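Local coordinates for Spermidine/putrescine ABC transporter, periplasmic binding protein (Treponema pallidum, PDB 2V84) that probably binds polyamines such as spermidine and putrescine in the periplasm as the receptor component of an ABC transport system, at residues 133-139 with 241-247; 147-151 with 222-226; 158-164 with 203-209. All blocks are in the same frame, centred on the assembly; numbering follows the deposited sequence. Where two conformers were deposited one is given.

All three contacts reach one mixed sheet in the lobe that also holds the C-terminal helix 330-342. Contacts 1 and 3 pair strands, the first antiparallel and the second parallel, and each is buried over part of its length with exposed residues at its margins. Contact 2, wholly buried, instead packs a 3-10 turn with its aromatic side chains onto strand 223-226, and no hydrogen bond crosses it. That strand lies between strands 125-137 and 160-162, so contact 2 touches both others, while contacts 1 and 3 stay about 6 Å apart at their nearest atoms. At the exposed end of contact 1, Lys138 and Lys139 lie along the other strand's end; contact 3 is rich in methionine.

Contact 1: residues 133-139 with 241-247; sequences GIAVNKK and EHIDFFI
Ile134 lies over one face of the Phe246 ring, its CB 4.2 Å from the ring centroid in a CH-pi contact, with Ile134 O over the same face, toward the rim. At the ring's edge, near its plane, Val136 CG2 comes to 3.6 Å from Phe246 CE1. Phe246 reaches them because its CG stands between the backbone N and the carbonyl carbon (chi1 50°), which brings the ring back over strand 133-137. The Phe245 ring, on the other side of the sheet, runs obliquely along Gly133 and the Ile134 backbone, and Lys139 CE rides over the rim of one His242 face. Between the strands, antiparallel at 165°, Ile134 and Phe246 exchange two N-H...O bonds, as do Val136 and Asp244. Lys138 N continues the pattern to His242 O at 2.9 Å; its bent side chain gives Glu241 O a weak bond from NZ, and a water joins NZ to Ile243 O. Lys138 CG and CD cross Asp244 CB, whose carboxylate turns to Tyr144 and Arg146. Strand 243-246 flanks strand 125-137, with strand 223-226 along the latter's other edge. Helix 228-234 packs on the face bearing Ala135, Ile243 and Phe245, and helix 212-218 adds Phe216 there.

Contact 2: residues 147-151 with 222-226; sequences TWSIF and VVAHG
Residues 148-151 form a 3-10 turn in which Phe151 N bonds to Trp148 O, and the turn packs against extended strand 223-226 of the mixed sheet in this lobe of the solute-binding protein fold. The backbones stay well apart, with the CA atoms of Phe151 and Val223 8.1 Å from each other, so side chains fill the interval. Val223 and His225 both point toward the turn, while Ala224 between them points away, the alternation of an extended strand. Trp148 presents the edge of its six-membered ring to a face of His225 in an offset edge-to-face pair, with planes at 85° and centroids 5.0 Å apart. The imidazole swings out to meet it because CG is anti to the backbone N (chi1 -175°). Outside the pair, His225 ND1 accepts the backbone N-H of Met163, and Trp148 NE1 gives its N-H to Ser253 OG, so each heterocycle is also held by a polar bond. The His225 side chain touches Glu168, a predicted spermidine-binding residue, so this packing probably lies next to the polyamine site. Two residues earlier on the strand, Val223 meets Ile150 tip to tip, CG2 of the valine 4.0 Å from CD1 of the isoleucine. Phe151 brings its ring edge to the strand backbone: its CZ lies 3.7 Å from His225 N and 3.8 Å from His225 CB.

Contact 3: residues 158-164 with 203-209; sequences YRMSMMD and NLVKFDS
Met162 crosses Leu204 obliquely, its CG 3.8 Å from Leu204 CD2, while its CB also meets Phe207 CD1 at 4.0 Å. The leucine leaves its backbone heading away from strand 160-162, yet with CG anti to the carbonyl carbon (chi1 -56°) the branch turns back and CD1 and CD2 both touch Met162 CG. Met160 lies alongside Asn203, and a bend at its last torsion sets CE 3.6 Å from Asn203 CB. Val205 CG2 presses on Tyr158 O. The backbones run roughly parallel, with a corner at Val205; the sound bridge pairs Met162 with Phe207. Val205 N bonds to Met160 O and Asp208 N to Met162 O, each nearly in line with its carbonyl, whereas Tyr158 N approaches Asn203 O from above the carbonyl plane. Ser209 OG takes the N-H of Asp164 at 2.9 Å, and a water links Ser161 OG to Asp208 O. Phe207 sets its ring edge-to-face with Trp337, and Asp164 is salt-bridged to Arg341, both of helix 330-342. Strands 160-162 and 204-207 are joined through helices 166-176 and 186-200, a beta-alpha-beta crossover with two helices; from Asp164 the chain enters predicted spermidine-binding residues 165-168, so this end probably borders the polyamine site.

Contact 1: residues 133-139 with 241-247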
loop_
_atom_site.group_PDB
_atom_site.type_symbol
_atom_site.label_atom_id
_atom_site.label_comp_id
_atom_site.label_asym_id
_atom_site.label_seq_id
_atom_site.Cartn_x
_atom_site.Cartn_y
_atom_site.Cartn_z
ATOM N N GLY A 133 9.125 0.168 -2.401
ATOM C CA GLY A 133 10.567 0.242 -2.269
ATOM C C GLY A 133 11.174 0.468 -3.638
ATOM O O GLY A 133 10.566 1.105 -4.501
ATOM N N ILE A 134 12.388 -0.039 -3.824
ATOM C CA ILE A 134 13.131 0.189 -5.059
ATOM C C ILE A 134 13.622 -1.147 -5.566
ATOM O O ILE A 134 14.152 -1.943 -4.791
ATOM C CB ILE A 134 14.373 1.122 -4.800
ATOM C CG1 ILE A 134 13.940 2.437 -4.134
ATOM C CG2 ILE A 134 15.151 1.390 -6.109
ATOM C CD1 ILE A 134 15.093 3.215 -3.485
ATOM N N ALA A 135 13.450 -1.370 -6.866
ATOM C CA ALA A 135 14.013 -2.520 -7.555
ATOM C C ALA A 135 15.221 -2.057 -8.362
ATOM O O ALA A 135 15.161 -1.052 -9.053
ATOM C CB ALA A 135 12.979 -3.163 -8.459
ATOM N N VAL A 136 16.328 -2.800 -8.283
ATOM C CA VAL A 136 17.510 -2.449 -9.043
ATOM C C VAL A 136 17.847 -3.656 -9.888
ATOM O O VAL A 136 17.812 -4.768 -9.378
ATOM C CB VAL A 136 18.721 -2.130 -8.157
ATOM C CG1 VAL A 136 19.945 -1.918 -9.020
ATOM C CG2 VAL A 136 18.463 -0.851 -7.336
ATOM N N ASN A 137 18.132 -3.424 -11.166
ATOM C CA ASN A 137 18.637 -4.459 -12.068
ATOM C C ASN A 137 20.157 -4.558 -11.835
ATOM O O ASN A 137 20.915 -3.682 -12.261
ATOM C CB ASN A 137 18.286 -4.098 -13.526
ATOM C CG ASN A 137 18.826 -5.100 -14.528
ATOM O OD1 ASN A 137 19.804 -5.777 -14.257
ATOM N ND2 ASN A 137 18.190 -5.192 -15.706
ATOM N N LYS A 138 20.565 -5.609 -11.119
ATOM C CA LYS A 138 21.930 -5.800 -10.609
ATOM C C LYS A 138 22.953 -6.085 -11.695
ATOM O O LYS A 138 24.159 -5.879 -11.493
ATOM C CB LYS A 138 21.974 -6.976 -9.631
ATOM C CG LYS A 138 21.269 -6.785 -8.319
ATOM C CD LYS A 138 21.714 -7.846 -7.301
ATOM C CE LYS A 138 21.111 -9.216 -7.576
ATOM N NZ LYS A 138 21.408 -10.208 -6.488
ATOM N N LYS A 139 22.501 -6.604 -12.836
ATOM C CA LYS A 139 23.416 -6.791 -13.954
ATOM C C LYS A 139 23.677 -5.467 -14.679
ATOM O O LYS A 139 24.766 -5.256 -15.207
ATOM C CB LYS A 139 22.976 -7.933 -14.904
ATOM C CG LYS A 139 21.754 -7.669 -15.770
ATOM C CD LYS A 139 21.226 -8.958 -16.431
ATOM C CE LYS A 139 19.677 -8.916 -16.539
ATOM N NZ LYS A 139 19.136 -10.069 -17.322
ATOM N N GLU A 241 16.816 -13.569 -9.757
ATOM C CA GLU A 241 18.096 -13.507 -9.043
ATOM C C GLU A 241 18.877 -12.227 -9.361
ATOM O O GLU A 241 19.804 -11.858 -8.634
ATOM C CB GLU A 241 18.960 -14.736 -9.355
ATOM C CG GLU A 241 19.347 -14.883 -10.821
ATOM C CD GLU A 241 20.158 -16.149 -11.112
ATOM O OE1 GLU A 241 19.736 -17.257 -10.698
ATOM O OE2 GLU A 241 21.209 -16.028 -11.778
ATOM N N HIS A 242 18.504 -11.572 -10.456
ATOM C CA HIS A 242 19.183 -10.376 -10.914
ATOM C C HIS A 242 18.532 -9.120 -10.370
ATOM O O HIS A 242 18.995 -8.030 -10.656
ATOM C CB HIS A 242 19.173 -10.297 -12.442
ATOM C CG HIS A 242 19.882 -11.428 -13.105
ATOM N ND1 HIS A 242 21.247 -11.445 -13.288
ATOM C CD2 HIS A 242 19.416 -12.588 -13.623
ATOM C CE1 HIS A 242 21.591 -12.565 -13.898
ATOM N NE2 HIS A 242 20.497 -13.278 -14.108
ATOM N N ILE A 243 17.455 -9.279 -9.612
ATOM C CA ILE A 243 16.734 -8.139 -9.053
ATOM C C ILE A 243 17.084 -7.979 -7.584
ATOM O O ILE A 243 17.018 -8.928 -6.815
ATOM C CB ILE A 243 15.183 -8.275 -9.164
ATOM C CG1 ILE A 243 14.747 -8.597 -10.592
ATOM C CG2 ILE A 243 14.474 -6.974 -8.684
ATOM C CD1 ILE A 243 13.299 -9.028 -10.706
ATOM N N ASP A 244 17.422 -6.755 -7.187
ATOM C CA ASP A 244 17.515 -6.439 -5.781
ATOM C C ASP A 244 16.401 -5.467 -5.527
ATOM O O ASP A 244 16.444 -4.339 -6.029
ATOM C CB ASP A 244 18.860 -5.778 -5.473
ATOM C CG ASP A 244 19.087 -5.540 -3.996
ATOM O OD1 ASP A 244 18.221 -5.867 -3.149
ATOM O OD2 ASP A 244 20.164 -4.990 -3.670
ATOM N N PHE A 245 15.391 -5.931 -4.798
ATOM C CA PHE A 245 14.326 -5.086 -4.325
ATOM C C PHE A 245 14.633 -4.830 -2.870
ATOM O O PHE A 245 14.934 -5.777 -2.133
ATOM C CB PHE A 245 12.944 -5.765 -4.451
ATOM C CG PHE A 245 11.856 -4.962 -3.845
ATOM C CD1 PHE A 245 11.208 -3.976 -4.583
ATOM C CD2 PHE A 245 11.543 -5.110 -2.498
ATOM C CE1 PHE A 245 10.274 -3.171 -3.976
ATOM C CE2 PHE A 245 10.589 -4.329 -1.907
ATOM C CZ PHE A 245 9.958 -3.348 -2.642
ATOM N N PHE A 246 14.557 -3.567 -2.460
ATOM C CA PHE A 246 14.751 -3.185 -1.061
ATOM C C PHE A 246 13.892 -1.995 -0.710
ATOM O O PHE A 246 13.602 -1.152 -1.551
ATOM C CB PHE A 246 16.227 -2.833 -0.769
ATOM C CG PHE A 246 16.824 -1.866 -1.748
ATOM C CD1 PHE A 246 17.394 -2.321 -2.934
ATOM C CD2 PHE A 246 16.852 -0.509 -1.477
ATOM C CE1 PHE A 246 17.942 -1.427 -3.860
ATOM C CE2 PHE A 246 17.391 0.387 -2.383
ATOM C CZ PHE A 246 17.941 -0.074 -3.588
ATOM N N ILE A 247 13.498 -1.925 0.552
ATOM C CA ILE A 247 12.920 -0.714 1.110
ATOM C C ILE A 247 14.088 -0.084 1.869
ATOM O O ILE A 247 14.653 -0.738 2.741
ATOM C CB ILE A 247 11.757 -1.053 2.075
ATOM C CG1 ILE A 247 10.662 -1.834 1.338
ATOM C CG2 ILE A 247 11.229 0.221 2.776
ATOM C CD1 ILE A 247 9.948 -2.894 2.185
HETATM O O HOH W 1 18.566 -10.229 -5.243
#

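Contact 2: residues 147-151 with 222-226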
loop_
_atom_site.group_PDB
_atom_site.type_symbol
_atom_site.label_atom_id
_atom_site.label_comp_id
_atom_site.label_asym_id
_atom_site.label_seq_id
_atom_site.Cartn_x
_atom_site.Cartn_y
_atom_site.Cartn_z
ATOM N N THR A 147 19.503 3.185 -1.068
ATOM C CA THR A 147 18.975 4.425 -0.501
ATOM C C THR A 147 18.166 5.151 -1.580
ATOM O O THR A 147 18.351 4.904 -2.770
ATOM C CB THR A 147 20.107 5.396 0.005
ATOM O OG1 THR A 147 20.871 5.870 -1.118
ATOM C CG2 THR A 147 21.066 4.709 0.973
ATOM N N TRP A 148 17.315 6.078 -1.154
ATOM C CA TRP A 148 16.533 6.901 -2.098
ATOM C C TRP A 148 17.406 7.772 -2.998
ATOM O O TRP A 148 16.967 8.210 -4.054
ATOM C CB TRP A 148 15.541 7.800 -1.334
ATOM C CG TRP A 148 14.503 6.982 -0.600
ATOM C CD1 TRP A 148 14.449 6.752 0.738
ATOM C CD2 TRP A 148 13.409 6.244 -1.180
ATOM N NE1 TRP A 148 13.396 5.914 1.034
ATOM C CE2 TRP A 148 12.737 5.592 -0.120
ATOM C CE3 TRP A 148 12.934 6.080 -2.486
ATOM C CZ2 TRP A 148 11.612 4.774 -0.326
ATOM C CZ3 TRP A 148 11.816 5.269 -2.697
ATOM C CH2 TRP A 148 11.157 4.638 -1.614
ATOM N N SER A 149 18.607 8.104 -2.534
ATOM C CA SER A 149 19.475 8.965 -3.305
ATOM C C SER A 149 19.912 8.272 -4.588
ATOM O O SER A 149 20.613 8.863 -5.402
ATOM C CB SER A 149 20.672 9.399 -2.474
ATOM O OG SER A 149 20.252 10.403 -1.535
ATOM N N ILE A 150 19.494 7.022 -4.780
ATOM C CA ILE A 150 19.803 6.316 -6.036
ATOM C C ILE A 150 19.159 7.073 -7.210
ATOM O O ILE A 150 19.627 7.036 -8.346
ATOM C CB ILE A 150 19.331 4.834 -6.000
ATOM C CG1 ILE A 150 19.920 4.063 -7.195
ATOM C CG2 ILE A 150 17.781 4.726 -5.929
ATOM C CD1 ILE A 150 20.007 2.557 -6.976
ATOM N N PHE A 151 18.086 7.801 -6.920
ATOM C CA PHE A 151 17.422 8.565 -7.969
ATOM C C PHE A 151 18.139 9.856 -8.384
ATOM O O PHE A 151 17.768 10.484 -9.371
ATOM C CB PHE A 151 15.940 8.782 -7.603
ATOM C CG PHE A 151 15.163 7.499 -7.551
ATOM C CD1 PHE A 151 14.860 6.822 -8.730
ATOM C CD2 PHE A 151 14.738 6.959 -6.322
ATOM C CE1 PHE A 151 14.149 5.625 -8.710
ATOM C CE2 PHE A 151 14.028 5.772 -6.278
ATOM C CZ PHE A 151 13.740 5.091 -7.481
ATOM N N VAL A 222 16.173 0.663 -15.223
ATOM C CA VAL A 222 17.100 -0.235 -14.520
ATOM C C VAL A 222 17.024 -0.060 -13.003
ATOM O O VAL A 222 17.528 -0.886 -12.236
ATOM C CB VAL A 222 18.573 -0.149 -15.048
ATOM C CG1 VAL A 222 18.662 -0.605 -16.507
ATOM C CG2 VAL A 222 19.157 1.263 -14.869
ATOM N N VAL A 223 16.360 1.015 -12.584
ATOM C CA VAL A 223 16.038 1.252 -11.187
ATOM C C VAL A 223 14.634 1.833 -11.209
ATOM O O VAL A 223 14.353 2.761 -11.956
ATOM C CB VAL A 223 16.963 2.283 -10.523
ATOM C CG1 VAL A 223 16.521 2.510 -9.083
ATOM C CG2 VAL A 223 18.413 1.836 -10.535
ATOM N N ALA A 224 13.742 1.281 -10.397
ATOM C CA ALA A 224 12.396 1.856 -10.328
ATOM C C ALA A 224 11.814 1.789 -8.943
ATOM O O ALA A 224 12.045 0.848 -8.207
ATOM C CB ALA A 224 11.452 1.174 -11.341
ATOM N N HIS A 225 11.039 2.821 -8.605
ATOM C CA HIS A 225 10.274 2.888 -7.365
ATOM C C HIS A 225 8.956 2.112 -7.558
ATOM O O HIS A 225 8.284 2.281 -8.582
ATOM C CB HIS A 225 9.986 4.372 -7.137
ATOM C CG HIS A 225 9.307 4.702 -5.849
ATOM N ND1 HIS A 225 8.593 5.865 -5.697
ATOM C CD2 HIS A 225 9.236 4.056 -4.661
ATOM C CE1 HIS A 225 8.117 5.935 -4.466
ATOM N NE2 HIS A 225 8.491 4.847 -3.813
ATOM N N GLY A 226 8.591 1.251 -6.607
ATOM C CA GLY A 226 7.333 0.517 -6.757
ATOM C C GLY A 226 7.133 -0.633 -5.795
ATOM O O GLY A 226 7.864 -0.767 -4.831
#

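Contact 3: residues 158-164 with 203-209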
loop_
_atom_site.group_PDB
_atom_site.type_symbol
_atom_site.label_atom_id
_atom_site.label_comp_id
_atom_site.label_asym_id
_atom_site.label_seq_id
_atom_site.Cartn_x
_atom_site.Cartn_y
_atom_site.Cartn_z
ATOM N N TYR A 158 17.361 8.884 -17.272
ATOM C CA TYR A 158 16.413 8.390 -18.284
ATOM C C TYR A 158 16.380 6.865 -18.364
ATOM O O TYR A 158 16.068 6.283 -19.404
ATOM C CB TYR A 158 16.676 9.028 -19.662
ATOM C CG TYR A 158 17.068 10.497 -19.570
ATOM C CD1 TYR A 158 16.197 11.448 -19.004
ATOM C CD2 TYR A 158 18.323 10.930 -20.022
ATOM C CE1 TYR A 158 16.567 12.793 -18.909
ATOM C CE2 TYR A 158 18.703 12.272 -19.931
ATOM C CZ TYR A 158 17.824 13.193 -19.382
ATOM O OH TYR A 158 18.219 14.517 -19.303
ATOM N N ARG A 159 16.723 6.215 -17.258
ATOM C CA ARG A 159 16.569 4.773 -17.136
ATOM C C ARG A 159 15.986 4.447 -15.774
ATOM O O ARG A 159 16.137 3.347 -15.282
ATOM C CB ARG A 159 17.906 4.040 -17.363
ATOM C CG ARG A 159 18.479 4.230 -18.760
ATOM C CD ARG A 159 19.589 3.217 -19.058
ATOM N NE ARG A 159 20.793 3.487 -18.283
ATOM C CZ ARG A 159 21.723 2.578 -17.985
ATOM N NH1 ARG A 159 21.588 1.316 -18.378
ATOM N NH2 ARG A 159 22.786 2.938 -17.269
ATOM N N MET A 160 15.316 5.432 -15.175
ATOM C CA MET A 160 14.683 5.280 -13.867
ATOM C C MET A 160 13.280 5.857 -13.881
ATOM O O MET A 160 12.969 6.731 -14.695
ATOM C CB MET A 160 15.524 5.993 -12.800
ATOM C CG MET A 160 16.958 5.439 -12.705
ATOM S SD MET A 160 17.839 6.024 -11.236
ATOM C CE MET A 160 18.102 7.746 -11.663
ATOM N N SER A 161 12.430 5.354 -12.987
ATOM C CA SER A 161 11.137 5.970 -12.708
ATOM C C SER A 161 10.888 6.025 -11.210
ATOM O O SER A 161 11.470 5.251 -10.423
ATOM C CB SER A 161 9.994 5.203 -13.402
ATOM O OG SER A 161 9.778 3.909 -12.823
ATOM N N MET A 162 10.045 6.982 -10.807
ATOM C CA MET A 162 9.490 6.994 -9.487
ATOM C C MET A 162 7.993 6.863 -9.640
ATOM O O MET A 162 7.453 7.028 -10.748
ATOM C CB MET A 162 9.897 8.262 -8.699
ATOM C CG MET A 162 11.408 8.283 -8.349
ATOM S SD MET A 162 11.804 9.604 -7.202
ATOM C CE MET A 162 11.287 8.847 -5.678
ATOM N N MET A 163 7.307 6.576 -8.537
ATOM C CA MET A 163 5.866 6.335 -8.591
ATOM C C MET A 163 5.064 7.614 -8.792
ATOM O O MET A 163 5.476 8.683 -8.332
ATOM C CB MET A 163 5.395 5.591 -7.342
ATOM C CG MET A 163 5.810 4.131 -7.323
ATOM S SD MET A 163 4.767 3.135 -6.231
ATOM C CE MET A 163 5.368 3.645 -4.641
ATOM N N ASP A 164 3.921 7.487 -9.477
ATOM C CA ASP A 164 3.037 8.602 -9.775
ATOM C C ASP A 164 2.089 8.700 -8.576
ATOM O O ASP A 164 0.868 8.498 -8.676
ATOM C CB ASP A 164 2.270 8.334 -11.072
ATOM C CG ASP A 164 1.531 9.550 -11.594
ATOM O OD1 ASP A 164 1.429 10.578 -10.871
ATOM O OD2 ASP A 164 1.003 9.459 -12.719
ATOM N N ASN A 203 16.494 12.966 -13.577
ATOM C CA ASN A 203 17.041 11.663 -13.969
ATOM C C ASN A 203 15.987 10.644 -14.343
ATOM O O ASN A 203 16.316 9.527 -14.738
ATOM C CB ASN A 203 17.912 11.102 -12.853
ATOM C CG ASN A 203 19.060 12.007 -12.523
ATOM O OD1 ASN A 203 19.747 12.495 -13.409
ATOM N ND2 ASN A 203 19.260 12.257 -11.249
ATOM N N LEU A 204 14.720 11.039 -14.210
ATOM C CA LEU A 204 13.580 10.138 -14.426
ATOM C C LEU A 204 13.025 10.215 -15.839
ATOM O O LEU A 204 12.846 11.310 -16.371
ATOM C CB LEU A 204 12.434 10.496 -13.457
ATOM C CG LEU A 204 12.724 10.511 -11.956
ATOM C CD1 LEU A 204 11.442 10.830 -11.194
ATOM C CD2 LEU A 204 13.319 9.205 -11.444
ATOM N N VAL A 205 12.682 9.059 -16.410
ATOM C CA VAL A 205 11.858 9.018 -17.636
ATOM C C VAL A 205 10.504 9.659 -17.364
ATOM O O VAL A 205 10.006 10.465 -18.154
ATOM C CB VAL A 205 11.661 7.555 -18.165
ATOM C CG1 VAL A 205 10.665 7.504 -19.321
ATOM C CG2 VAL A 205 12.993 6.943 -18.574
ATOM N N LYS A 206 9.902 9.298 -16.231
ATOM C CA LYS A 206 8.622 9.824 -15.842
ATOM C C LYS A 206 8.287 9.325 -14.456
ATOM O O LYS A 206 9.044 8.541 -13.863
ATOM C CB LYS A 206 7.526 9.390 -16.830
ATOM C CG LYS A 206 7.338 7.883 -16.944
ATOM C CD LYS A 206 6.435 7.550 -18.119
ATOM C CE LYS A 206 5.943 6.129 -18.032
ATOM N NZ LYS A 206 5.581 5.609 -19.394
ATOM N N PHE A 207 7.169 9.823 -13.937
ATOM C CA PHE A 207 6.520 9.239 -12.782
ATOM C C PHE A 207 5.553 8.208 -13.301
ATOM O O PHE A 207 4.806 8.481 -14.238
ATOM C CB PHE A 207 5.774 10.322 -11.981
ATOM C CG PHE A 207 6.689 11.343 -11.381
ATOM C CD1 PHE A 207 7.451 11.028 -10.258
ATOM C CD2 PHE A 207 6.817 12.613 -11.962
ATOM C CE1 PHE A 207 8.319 11.966 -9.693
ATOM C CE2 PHE A 207 7.696 13.558 -11.419
ATOM C CZ PHE A 207 8.452 13.224 -10.276
ATOM N N ASP A 208 5.547 7.029 -12.687
ATOM C CA ASP A 208 4.816 5.886 -13.237
ATOM C C ASP A 208 4.429 4.927 -12.125
ATOM O O ASP A 208 5.298 4.392 -11.440
ATOM C CB ASP A 208 5.735 5.191 -14.264
ATOM C CG ASP A 208 5.005 4.182 -15.164
ATOM O OD1 ASP A 208 3.803 3.929 -14.999
ATOM O OD2 ASP A 208 5.694 3.612 -16.027
ATOM N N SER A 209 3.122 4.712 -11.960
ATOM C CA SER A 209 2.592 3.730 -11.020
ATOM C C SER A 209 2.003 2.472 -11.702
ATOM O O SER A 209 1.555 1.562 -11.001
ATOM C CB SER A 209 1.538 4.363 -10.120
ATOM O OG SER A 209 2.128 5.180 -9.111
HETATM O O HOH W 2 8.240 3.790 -10.702
HETATM O O HOH W 3 0.258 5.302 -7.398
#